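PDB 6WES: Tox3 from Phaeosphaeria nodorum, which is a secreted fungal necrotrophic effector, a beta-barrel toxin that is probably recognised in wheat through the product of the Snn3 susceptibility gene. Local coordinates for residues I7-R20 against T92-L104. Sequence-based numbering, arbitrary orientation.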
loop_
_atom_site.group_PDB
_atom_site.type_symbol
_atom_site.label_atom_id
_atom_site.label_comp_id
_atom_site.label_asym_id
_atom_site.label_seq_id
_atom_site.Cartn_x
_atom_site.Cartn_y
_atom_site.Cartn_z
ATOM N N ILE A 7 9.899 -6.245 -7.868
ATOM C CA ILE A 7 10.073 -6.546 -6.457
ATOM C C ILE A 7 8.701 -6.476 -5.824
ATOM O O ILE A 7 7.864 -5.658 -6.208
ATOM C CB ILE A 7 11.072 -5.568 -5.781
ATOM C CG1 ILE A 7 11.241 -5.879 -4.285
ATOM C CG2 ILE A 7 10.620 -4.134 -5.931
ATOM C CD1 ILE A 7 12.166 -7.027 -3.978
ATOM N N ASN A 8 8.479 -7.311 -4.825
ATOM C CA ASN A 8 7.215 -7.356 -4.116
ATOM C C ASN A 8 7.416 -6.893 -2.685
ATOM O O ASN A 8 8.468 -7.124 -2.086
ATOM C CB ASN A 8 6.634 -8.773 -4.127
ATOM C CG ASN A 8 5.894 -9.086 -5.422
ATOM O OD1 ASN A 8 4.667 -9.268 -5.436
ATOM N ND2 ASN A 8 6.633 -9.123 -6.521
ATOM N N PHE A 9 6.392 -6.244 -2.138
ATOM C CA PHE A 9 6.339 -5.877 -0.736
ATOM C C PHE A 9 4.981 -6.264 -0.170
ATOM O O PHE A 9 3.979 -6.346 -0.892
ATOM C CB PHE A 9 6.474 -4.355 -0.564
ATOM C CG PHE A 9 7.734 -3.789 -1.146
ATOM C CD1 PHE A 9 8.988 -4.197 -0.677
ATOM C CD2 PHE A 9 7.684 -2.888 -2.186
ATOM C CE1 PHE A 9 10.162 -3.677 -1.227
ATOM C CE2 PHE A 9 8.851 -2.369 -2.725
ATOM C CZ PHE A 9 10.084 -2.754 -2.244
ATOM N N GLY A 10 4.945 -6.467 1.140
ATOM C CA GLY A 10 3.684 -6.756 1.786
ATOM C C GLY A 10 3.711 -6.291 3.226
ATOM O O GLY A 10 4.729 -6.444 3.920
ATOM N N THR A 11 2.605 -5.736 3.703
ATOM C CA THR A 11 2.469 -5.319 5.093
ATOM C C THR A 11 1.148 -5.831 5.645
ATOM O O THR A 11 0.085 -5.655 5.021
ATOM C CB THR A 11 2.571 -3.799 5.203
ATOM O OG1 THR A 11 3.833 -3.397 4.641
ATOM C CG2 THR A 11 2.460 -3.332 6.653
ATOM N N ARG A 12 1.217 -6.445 6.816
ATOM C CA ARG A 12 0.050 -6.861 7.574
ATOM C C ARG A 12 -0.176 -5.832 8.673
ATOM O O ARG A 12 0.785 -5.333 9.276
ATOM C CB ARG A 12 0.323 -8.239 8.208
ATOM C CG ARG A 12 -0.713 -8.729 9.223
ATOM C CD ARG A 12 -0.499 -10.196 9.576
ATOM N NE ARG A 12 -0.629 -11.039 8.385
ATOM C CZ ARG A 12 -0.362 -12.348 8.355
ATOM N NH1 ARG A 12 0.060 -12.958 9.458
ATOM N NH2 ARG A 12 -0.531 -13.040 7.237
ATOM N N SER A 13 -1.433 -5.563 8.996
ATOM C CA SER A 13 -1.716 -4.629 10.075
ATOM C C SER A 13 -3.001 -5.029 10.782
ATOM O O SER A 13 -3.830 -5.761 10.236
ATOM C CB SER A 13 -1.844 -3.193 9.559
ATOM O OG SER A 13 -2.897 -3.062 8.615
ATOM N N VAL A 14 -3.164 -4.530 12.004
ATOM C CA VAL A 14 -4.359 -4.763 12.813
ATOM C C VAL A 14 -4.830 -3.409 13.328
ATOM O O VAL A 14 -4.010 -2.604 13.802
ATOM C CB VAL A 14 -4.052 -5.693 14.011
ATOM C CG1 VAL A 14 -5.303 -5.924 14.869
ATOM C CG2 VAL A 14 -3.478 -7.013 13.508
ATOM N N HIS A 15 -6.135 -3.153 13.229
ATOM C CA HIS A 15 -6.718 -1.878 13.628
ATOM C C HIS A 15 -7.916 -2.085 14.540
ATOM O O HIS A 15 -8.659 -3.067 14.418
ATOM C CB HIS A 15 -7.156 -1.074 12.391
ATOM C CG HIS A 15 -5.998 -0.558 11.596
ATOM N ND1 HIS A 15 -5.365 -1.304 10.627
ATOM C CD2 HIS A 15 -5.309 0.602 11.686
ATOM C CE1 HIS A 15 -4.339 -0.620 10.140
ATOM N NE2 HIS A 15 -4.296 0.550 10.760
ATOM N N ASP A 16 -8.122 -1.106 15.413
ATOM C CA ASP A 16 -9.271 -1.075 16.313
ATOM C C ASP A 16 -10.089 0.157 15.982
ATOM O O ASP A 16 -9.560 1.273 15.937
ATOM C CB ASP A 16 -8.787 -1.065 17.758
ATOM C CG ASP A 16 -8.014 -2.305 18.087
ATOM O OD1 ASP A 16 -8.443 -3.411 17.703
ATOM O OD2 ASP A 16 -6.945 -2.189 18.743
ATOM N N CYS A 17 -11.359 -0.055 15.692
ATOM C CA CYS A 17 -12.232 1.012 15.228
ATOM C C CYS A 17 -13.389 1.171 16.210
ATOM O O CYS A 17 -13.489 0.441 17.204
ATOM C CB CYS A 17 -12.729 0.716 13.808
ATOM S SG CYS A 17 -11.407 0.598 12.535
ATOM N N ARG A 18 -14.279 2.131 15.922
ATOM C CA ARG A 18 -15.329 2.439 16.894
ATOM C C ARG A 18 -16.316 1.290 17.035
ATOM O O ARG A 18 -16.782 1.001 18.143
ATOM C CB ARG A 18 -16.058 3.745 16.557
ATOM C CG ARG A 18 -17.137 4.072 17.605
ATOM C CD ARG A 18 -17.582 5.517 17.570
ATOM N NE ARG A 18 -16.457 6.445 17.707
ATOM C CZ ARG A 18 -16.590 7.769 17.687
ATOM N NH1 ARG A 18 -17.797 8.317 17.551
ATOM N NH2 ARG A 18 -15.521 8.545 17.804
ATOM N N GLU A 19 -16.676 0.641 15.928
ATOM C CA GLU A 19 -17.688 -0.407 15.957
ATOM C C GLU A 19 -17.121 -1.816 15.962
ATOM O O GLU A 19 -17.840 -2.745 16.338
ATOM C CB GLU A 19 -18.656 -0.272 14.774
ATOM C CG GLU A 19 -19.484 0.994 14.814
ATOM C CD GLU A 19 -20.401 1.048 16.007
ATOM O OE1 GLU A 19 -20.935 -0.014 16.396
ATOM O OE2 GLU A 19 -20.559 2.150 16.571
ATOM N N ARG A 20 -15.863 -1.999 15.571
ATOM C CA ARG A 20 -15.266 -3.323 15.478
ATOM C C ARG A 20 -13.781 -3.203 15.778
ATOM O O ARG A 20 -13.131 -2.262 15.316
ATOM C CB ARG A 20 -15.424 -3.912 14.074
ATOM C CG ARG A 20 -14.866 -5.315 13.984
ATOM C CD ARG A 20 -15.201 -5.957 12.679
ATOM N NE ARG A 20 -16.616 -5.787 12.348
ATOM C CZ ARG A 20 -17.459 -6.790 12.115
ATOM N NH1 ARG A 20 -17.030 -8.047 12.155
ATOM N NH2 ARG A 20 -18.731 -6.532 11.827
ATOM N N THR A 92 -25.922 -2.950 11.524
ATOM C CA THR A 92 -24.897 -1.920 11.435
ATOM C C THR A 92 -23.982 -2.289 10.279
ATOM O O THR A 92 -23.379 -3.367 10.276
ATOM C CB THR A 92 -24.088 -1.843 12.726
ATOM O OG1 THR A 92 -24.979 -1.567 13.809
ATOM C CG2 THR A 92 -23.043 -0.723 12.630
ATOM N N ARG A 93 -23.885 -1.411 9.293
ATOM C CA ARG A 93 -23.024 -1.646 8.148
ATOM C C ARG A 93 -21.921 -0.605 8.137
ATOM O O ARG A 93 -22.189 0.596 8.260
ATOM C CB ARG A 93 -23.824 -1.584 6.852
ATOM C CG ARG A 93 -25.006 -2.545 6.859
ATOM C CD ARG A 93 -25.519 -2.819 5.463
ATOM N NE ARG A 93 -24.526 -3.514 4.656
ATOM C CZ ARG A 93 -24.747 -3.938 3.417
ATOM N NH1 ARG A 93 -25.930 -3.737 2.851
ATOM N NH2 ARG A 93 -23.782 -4.557 2.747
ATOM N N CYS A 94 -20.685 -1.070 8.014
ATOM C CA CYS A 94 -19.528 -0.193 8.116
ATOM C C CYS A 94 -18.661 -0.331 6.883
ATOM O O CYS A 94 -18.342 -1.444 6.460
ATOM C CB CYS A 94 -18.682 -0.551 9.341
ATOM S SG CYS A 94 -19.577 -0.373 10.919
ATOM N N LEU A 95 -18.218 0.795 6.362
ATOM C CA LEU A 95 -17.235 0.826 5.294
ATOM C C LEU A 95 -15.891 1.223 5.889
ATOM O O LEU A 95 -15.812 2.164 6.680
ATOM C CB LEU A 95 -17.644 1.859 4.242
ATOM C CG LEU A 95 -16.651 1.942 3.085
ATOM C CD1 LEU A 95 -16.581 0.655 2.283
ATOM C CD2 LEU A 95 -17.003 3.105 2.189
ATOM N N TYR A 96 -14.855 0.505 5.510
ATOM C CA TYR A 96 -13.501 0.718 6.004
ATOM C C TYR A 96 -12.590 1.045 4.844
ATOM O O TYR A 96 -12.748 0.501 3.748
ATOM C CB TYR A 96 -12.955 -0.545 6.662
ATOM C CG TYR A 96 -13.737 -0.864 7.885
ATOM C CD1 TYR A 96 -13.384 -0.329 9.114
ATOM C CD2 TYR A 96 -14.852 -1.690 7.801
ATOM C CE1 TYR A 96 -14.143 -0.602 10.246
ATOM C CE2 TYR A 96 -15.607 -1.952 8.897
ATOM C CZ TYR A 96 -15.245 -1.402 10.114
ATOM O OH TYR A 96 -16.025 -1.668 11.215
ATOM N N GLN A 97 -11.640 1.928 5.088
ATOM C CA GLN A 97 -10.598 2.217 4.116
ATOM C C GLN A 97 -9.242 2.159 4.803
ATOM O O GLN A 97 -9.002 2.887 5.783
ATOM C CB GLN A 97 -10.814 3.595 3.523
ATOM C CG GLN A 97 -9.798 3.917 2.438
ATOM C CD GLN A 97 -10.197 5.159 1.695
ATOM O OE1 GLN A 97 -9.734 6.259 2.014
ATOM N NE2 GLN A 97 -11.068 4.997 0.701
ATOM N N LEU A 98 -8.373 1.297 4.295
ATOM C CA LEU A 98 -7.017 1.127 4.799
ATOM C C LEU A 98 -6.067 1.837 3.848
ATOM O O LEU A 98 -6.165 1.673 2.621
ATOM C CB LEU A 98 -6.684 -0.358 4.841
ATOM C CG LEU A 98 -5.256 -0.736 5.227
ATOM C CD1 LEU A 98 -4.902 -0.177 6.626
ATOM C CD2 LEU A 98 -5.149 -2.236 5.203
ATOM N N ARG A 99 -5.215 2.684 4.402
ATOM C CA ARG A 99 -4.262 3.471 3.623
ATOM C C ARG A 99 -2.865 3.016 4.037
ATOM O O ARG A 99 -2.406 3.302 5.154
ATOM C CB ARG A 99 -4.482 4.956 3.882
ATOM C CG ARG A 99 -5.897 5.397 3.534
ATOM C CD ARG A 99 -6.151 6.868 3.812
ATOM N NE ARG A 99 -7.573 7.153 3.678
ATOM C CZ ARG A 99 -8.187 8.198 4.232
ATOM N NH1 ARG A 99 -7.481 9.091 4.930
ATOM N NH2 ARG A 99 -9.485 8.358 4.058
ATOM N N GLN A 100 -2.195 2.290 3.160
ATOM C CA GLN A 100 -0.948 1.599 3.494
ATOM C C GLN A 100 0.206 2.138 2.657
ATOM O O GLN A 100 0.253 1.887 1.435
ATOM C CB GLN A 100 -1.152 0.106 3.252
ATOM C CG GLN A 100 0.096 -0.766 3.431
ATOM C CD GLN A 100 0.620 -0.718 4.845
ATOM O OE1 GLN A 100 0.018 -1.294 5.754
ATOM N NE2 GLN A 100 1.744 -0.027 5.051
ATOM N N PRO A 101 1.148 2.881 3.230
ATOM C CA PRO A 101 2.297 3.365 2.453
ATOM C C PRO A 101 3.298 2.258 2.174
ATOM O O PRO A 101 3.438 1.304 2.948
ATOM C CB PRO A 101 2.941 4.422 3.361
ATOM C CG PRO A 101 1.967 4.682 4.462
ATOM C CD PRO A 101 1.112 3.441 4.594
ATOM N N PHE A 102 4.004 2.409 1.046
ATOM C CA PHE A 102 5.173 1.597 0.712
ATOM C C PHE A 102 6.238 2.509 0.126
ATOM O O PHE A 102 5.920 3.474 -0.570
ATOM C CB PHE A 102 4.863 0.523 -0.346
ATOM C CG PHE A 102 3.923 -0.556 0.126
ATOM C CD1 PHE A 102 4.422 -1.644 0.825
ATOM C CD2 PHE A 102 2.550 -0.481 -0.130
ATOM C CE1 PHE A 102 3.582 -2.642 1.280
ATOM C CE2 PHE A 102 1.677 -1.488 0.317
ATOM C CZ PHE A 102 2.206 -2.564 1.015
ATOM N N THR A 103 7.500 2.210 0.418
ATOM C CA THR A 103 8.614 3.003 -0.079
ATOM C C THR A 103 9.617 2.071 -0.730
ATOM O O THR A 103 9.948 1.024 -0.171
ATOM C CB THR A 103 9.287 3.808 1.032
ATOM O OG1 THR A 103 8.341 4.747 1.559
ATOM C CG2 THR A 103 10.540 4.550 0.539
ATOM N N LEU A 104 10.080 2.464 -1.902
ATOM C CA LEU A 104 11.130 1.782 -2.640
ATOM C C LEU A 104 12.388 2.626 -2.483
ATOM O O LEU A 104 12.386 3.805 -2.860
ATOM C CB LEU A 104 10.685 1.726 -4.102
ATOM C CG LEU A 104 11.502 1.042 -5.169
ATOM C CD1 LEU A 104 11.639 -0.431 -4.891
ATOM C CD2 LEU A 104 10.817 1.286 -6.502
HETATM O O HOH W 1 4.902 -0.865 4.215
HETATM O O HOH W 2 -1.643 -3.463 6.140
HETATM O O HOH W 3 -18.003 -3.588 11.515
HETATM O O HOH W 4 -20.535 -3.554 11.485
#
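Phe9 and Phe102 meet across the interior of the beta barrel, CB of Phe9 lying 3.7 Å from CD1 of Phe102. The Phe9 ring carries on to Leu104, whose CD1 abuts CZ in the plane of the ring. Thr11 sets its two branches to different tasks: OG1, anti to the carbonyl carbon (chi1 -57°), lies 3.5 Å from CE1 of Phe102 and bonds a water that donates to Pro101 O, while CG2 packs on the Gln100 amide. That amide has its strongest polar partner in Gln123, outside the two segments. Gln100 NE2 also donates to Pro101 O in a nearly straight bond (169°), and Gln100 OE1 accepts from a second water, 2.8 Å away, which also bonds Ser13 OG and Thr11 O. Further along, Leu98 CD1 reaches CE1 of His15 at 3.6 Å, and Cys17 SG sits at the edge of the Tyr96 ring, 5.0 Å from its centroid. A third water links Arg20 NE to Tyr96 OH, which is also hydrogen-bonded to Glu129. No direct hydrogen bond joins the segments: 2-16 and 92-105 face each other across the barrel, with strands 126-133 and 144-153 between them in sheet order, tied in by the disulfides Cys94-Cys131 and Cys17-Cys146.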